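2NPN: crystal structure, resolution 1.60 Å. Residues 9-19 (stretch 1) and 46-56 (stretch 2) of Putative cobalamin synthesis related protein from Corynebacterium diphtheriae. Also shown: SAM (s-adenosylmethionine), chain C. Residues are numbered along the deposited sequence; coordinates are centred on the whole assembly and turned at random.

Stretch 1 9-19: GIGTGSPEFLT
Stretch 2 46-56: ALRQKIVDTHA

A helix can pack against an irregular loop mainly through apolar fit, and the contact between residues 9-19 and helix 46-55 of this putative cobalamin synthesis related protein is a compact example: it buries 432 Å² without one hydrogen bond between the stretches. I51 is its centre. Buried, with chi1 m and chi2 t, this β-branched residue offers several apolar surfaces to the loop. Its CD1 lies 4.1 Å from I10 CD1, its CG1 4.4 Å from P15 CB, and its CG2 3.6 Å from L18 CD1. I10 (p, t) and L18 (m, t) both point toward the helix. I10 also reaches the aliphatic part of R48, CD1 to CG 3.9 Å; R48 (t, t, p) leaves CA sideways, and its guanidinium nitrogens NH1 and NH2 are hydrogen-bonded elsewhere in the structure.

The helical repeat sets the register. L47, I51 and H55, spaced four apart, all face the loop, with P15 CA 5.8 Å from I51 CA and G13 CA 7.4 Å from L47 CA. Bonds such as I51 N to L47 O (3.1 Å) and H55 N to I51 O (3.1 Å) maintain that spacing. At one end L47 (m, t) places CD1 3.7 Å from G13 O; G13, at phi/psi 81/-31, adopts a positive phi that favours glycine. At the other, by H55 (chi1 m, chi2 -73°), L18 CD1 lies 3.4 Å from H55 CD2, oblique to the ring.

The loop is ordered by its own bonds. E16 N donates to S14 OG (3.0 Å), F17 N to S14 O (3.2 Å) and L18 N to P15 O (3.3 Å), around a 3-10 segment at 15-17. At the exposed edge, K50 (t, t, p, chi4 -143°) brings its CE to 3.3 Å from P15 CG, so even a charged residue contributes carbon here.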

# COMPACT_ATOMS: atom_id res chain seq x y z
N GLY A 9 -7.12 -0.12 6.51
CA GLY A 9 -5.77 -0.50 6.21
C GLY A 9 -5.49 -1.85 6.83
O GLY A 9 -5.77 -2.07 8.01
N ILE A 10 -4.98 -2.77 6.03
CA ILE A 10 -4.73 -4.13 6.51
C ILE A 10 -3.23 -4.44 6.63
O ILE A 10 -2.87 -5.59 6.82
CB ILE A 10 -5.47 -5.21 5.68
CG1 ILE A 10 -5.04 -5.21 4.20
CG2 ILE A 10 -6.96 -5.00 5.80
CD1 ILE A 10 -5.49 -6.44 3.35
N GLY A 11 -2.39 -3.42 6.60
CA GLY A 11 -0.98 -3.64 6.81
C GLY A 11 -0.28 -4.20 5.58
O GLY A 11 -0.80 -4.22 4.48
N THR A 12 0.92 -4.72 5.82
CA THR A 12 1.87 -5.04 4.80
C THR A 12 2.47 -6.39 5.13
O THR A 12 3.14 -6.52 6.14
CB THR A 12 3.05 -3.97 4.85
OG1 THR A 12 2.52 -2.63 4.77
CG2 THR A 12 4.02 -4.17 3.77
N GLY A 13 2.21 -7.40 4.31
CA GLY A 13 2.95 -8.66 4.42
C GLY A 13 2.54 -9.71 5.47
O GLY A 13 2.77 -10.91 5.20
N SER A 14 1.99 -9.30 6.63
CA SER A 14 1.69 -10.20 7.77
C SER A 14 0.40 -9.88 8.54
O SER A 14 0.16 -8.71 8.85
CB SER A 14 2.81 -10.11 8.81
OG SER A 14 2.38 -10.69 10.04
N PRO A 15 -0.40 -10.91 8.93
CA PRO A 15 -1.60 -10.67 9.77
C PRO A 15 -1.31 -10.01 11.13
O PRO A 15 -2.24 -9.41 11.70
CB PRO A 15 -2.19 -12.07 9.99
CG PRO A 15 -1.58 -12.93 8.99
CD PRO A 15 -0.25 -12.35 8.62
N GLU A 16 -0.07 -10.11 11.62
CA GLU A 16 0.33 -9.58 12.95
C GLU A 16 0.27 -8.05 12.98
O GLU A 16 0.20 -7.45 14.04
CB GLU A 16 1.74 -10.06 13.37
CG GLU A 16 2.93 -9.38 12.61
CD GLU A 16 4.32 -9.94 12.97
OE1 GLU A 16 4.46 -10.69 13.99
OE2 GLU A 16 5.27 -9.60 12.21
N PHE A 17 0.30 -7.41 11.81
CA PHE A 17 0.28 -5.93 11.78
C PHE A 17 -1.13 -5.33 11.89
O PHE A 17 -1.26 -4.10 11.96
CB PHE A 17 0.93 -5.40 10.48
CG PHE A 17 2.41 -5.70 10.36
CD1 PHE A 17 3.32 -5.34 11.34
CD2 PHE A 17 2.90 -6.31 9.20
CE1 PHE A 17 4.69 -5.62 11.21
CE2 PHE A 17 4.24 -6.60 9.06
CZ PHE A 17 5.14 -6.28 10.04
N LEU A 18 -2.18 -6.14 11.87
CA LEU A 18 -3.56 -5.64 11.99
C LEU A 18 -3.78 -4.96 13.32
O LEU A 18 -3.33 -5.47 14.36
CB LEU A 18 -4.60 -6.76 11.87
CG LEU A 18 -4.86 -7.28 10.47
CD1 LEU A 18 -5.88 -8.43 10.59
CD2 LEU A 18 -5.37 -6.19 9.55
N THR A 19 -4.45 -3.80 13.30
CA THR A 19 -4.85 -3.17 14.57
C THR A 19 -6.18 -3.73 15.13
O THR A 19 -7.03 -4.28 14.41
CB THR A 19 -4.98 -1.66 14.47
OG1 THR A 19 -6.09 -1.38 13.59
CG2 THR A 19 -3.66 -1.01 13.91
N ALA A 46 -3.89 -14.29 -1.73
CA ALA A 46 -3.84 -15.33 -0.71
C ALA A 46 -3.63 -14.79 0.71
O ALA A 46 -4.33 -15.20 1.64
CB ALA A 46 -2.77 -16.40 -1.08
N LEU A 47 -2.72 -13.82 0.86
CA LEU A 47 -2.47 -13.17 2.16
C LEU A 47 -3.71 -12.45 2.62
O LEU A 47 -4.08 -12.48 3.79
CB LEU A 47 -1.32 -12.17 2.08
CG LEU A 47 0.10 -12.69 2.05
CD1 LEU A 47 1.00 -11.47 1.97
CD2 LEU A 47 0.41 -13.56 3.26
N ARG A 48 -4.37 -11.77 1.70
CA ARG A 48 -5.54 -11.00 2.04
C ARG A 48 -6.68 -11.91 2.48
O ARG A 48 -7.38 -11.63 3.45
CB ARG A 48 -5.96 -10.15 0.85
CG ARG A 48 -7.08 -9.23 1.22
CD ARG A 48 -7.28 -8.20 0.17
NE ARG A 48 -7.76 -8.78 -1.05
CZ ARG A 48 -7.66 -8.21 -2.23
NH1 ARG A 48 -7.08 -7.01 -2.37
NH2 ARG A 48 -8.16 -8.85 -3.27
N GLN A 49 -6.85 -13.02 1.75
CA GLN A 49 -7.88 -14.00 2.12
C GLN A 49 -7.60 -14.61 3.49
O GLN A 49 -8.53 -14.86 4.26
CB GLN A 49 -7.97 -15.08 1.04
CG GLN A 49 -9.11 -16.09 1.23
CD GLN A 49 -10.48 -15.42 1.18
OE1 GLN A 49 -11.14 -15.22 2.22
NE2 GLN A 49 -10.91 -15.05 -0.03
N LYS A 50 -6.32 -14.82 3.80
CA LYS A 50 -5.89 -15.36 5.10
C LYS A 50 -6.26 -14.40 6.24
O LYS A 50 -6.69 -14.83 7.30
CB LYS A 50 -4.38 -15.64 5.11
CG LYS A 50 -3.82 -16.34 6.35
CD LYS A 50 -2.28 -16.58 6.22
CE LYS A 50 -1.47 -15.35 6.69
NZ LYS A 50 -0.21 -14.99 5.93
N ILE A 51 -6.11 -13.11 6.00
CA ILE A 51 -6.51 -12.10 7.01
C ILE A 51 -8.01 -12.13 7.30
O ILE A 51 -8.45 -12.20 8.47
CB ILE A 51 -6.12 -10.71 6.53
CG1 ILE A 51 -4.61 -10.56 6.62
CG2 ILE A 51 -6.85 -9.61 7.34
CD1 ILE A 51 -4.09 -9.29 6.00
N VAL A 52 -8.79 -12.15 6.23
CA VAL A 52 -10.25 -12.23 6.29
C VAL A 52 -10.75 -13.57 6.87
O VAL A 52 -11.69 -13.57 7.68
CB VAL A 52 -10.89 -11.97 4.88
CG1 VAL A 52 -12.39 -12.33 4.86
CG2 VAL A 52 -10.67 -10.51 4.50
N ASP A 53 -10.12 -14.68 6.49
CA ASP A 53 -10.44 -16.02 7.03
C ASP A 53 -10.25 -16.06 8.54
O ASP A 53 -11.01 -16.74 9.27
CB ASP A 53 -9.58 -17.11 6.38
CG ASP A 53 -10.04 -17.46 4.97
OD1 ASP A 53 -11.17 -17.06 4.62
OD2 ASP A 53 -9.31 -18.16 4.22
N THR A 54 -9.24 -15.35 9.01
CA THR A 54 -8.92 -15.34 10.42
C THR A 54 -9.88 -14.48 11.23
O THR A 54 -10.33 -14.89 12.30
CB THR A 54 -7.50 -14.83 10.68
OG1 THR A 54 -6.58 -15.66 9.99
CG2 THR A 54 -7.19 -14.85 12.19
N HIS A 55 -10.20 -13.28 10.73
CA HIS A 55 -10.96 -12.32 11.55
C HIS A 55 -12.43 -12.17 11.17
O HIS A 55 -13.29 -12.02 12.05
CB HIS A 55 -10.23 -10.96 11.60
CG HIS A 55 -8.84 -11.10 12.13
ND1 HIS A 55 -8.59 -11.33 13.46
CD2 HIS A 55 -7.64 -11.17 11.51
CE1 HIS A 55 -7.29 -11.50 13.65
NE2 HIS A 55 -6.70 -11.41 12.48
N ALA A 56 -12.73 -12.25 9.88
CA ALA A 56 -14.11 -12.16 9.42
C ALA A 56 -14.44 -13.43 8.69
O ALA A 56 -14.82 -13.37 7.51
CB ALA A 56 -14.33 -10.95 8.52
N SAM C . -0.91 2.18 1.03
CA SAM C . 0.38 1.43 0.94
C SAM C . 1.20 1.56 2.21
O SAM C . 2.31 0.97 2.28
OXT SAM C . 0.73 2.22 3.16
CB SAM C . 1.18 1.90 -0.29
CG SAM C . 0.53 1.54 -1.63
SD SAM C . 1.50 1.96 -3.12
CE SAM C . 0.24 1.46 -4.33
C5' SAM C . 2.61 0.55 -3.48
C4' SAM C . 4.08 0.78 -3.06
O4' SAM C . 4.20 0.56 -1.70
C3' SAM C . 5.09 -0.17 -3.69
O3' SAM C . 5.48 0.23 -4.98
C2' SAM C . 6.23 -0.17 -2.71
O2' SAM C . 6.95 1.04 -2.82
C1' SAM C . 5.41 -0.16 -1.44
N9 SAM C . 5.12 -1.51 -0.92
C8 SAM C . 3.86 -2.00 -0.64
N7 SAM C . 3.95 -3.22 -0.10
C5 SAM C . 5.28 -3.51 0.02
C6 SAM C . 5.96 -4.59 0.56
N6 SAM C . 5.32 -5.66 1.09
N1 SAM C . 7.35 -4.58 0.54
C2 SAM C . 8.03 -3.47 0.06
N3 SAM C . 7.36 -2.40 -0.46
C4 SAM C . 6.00 -2.40 -0.47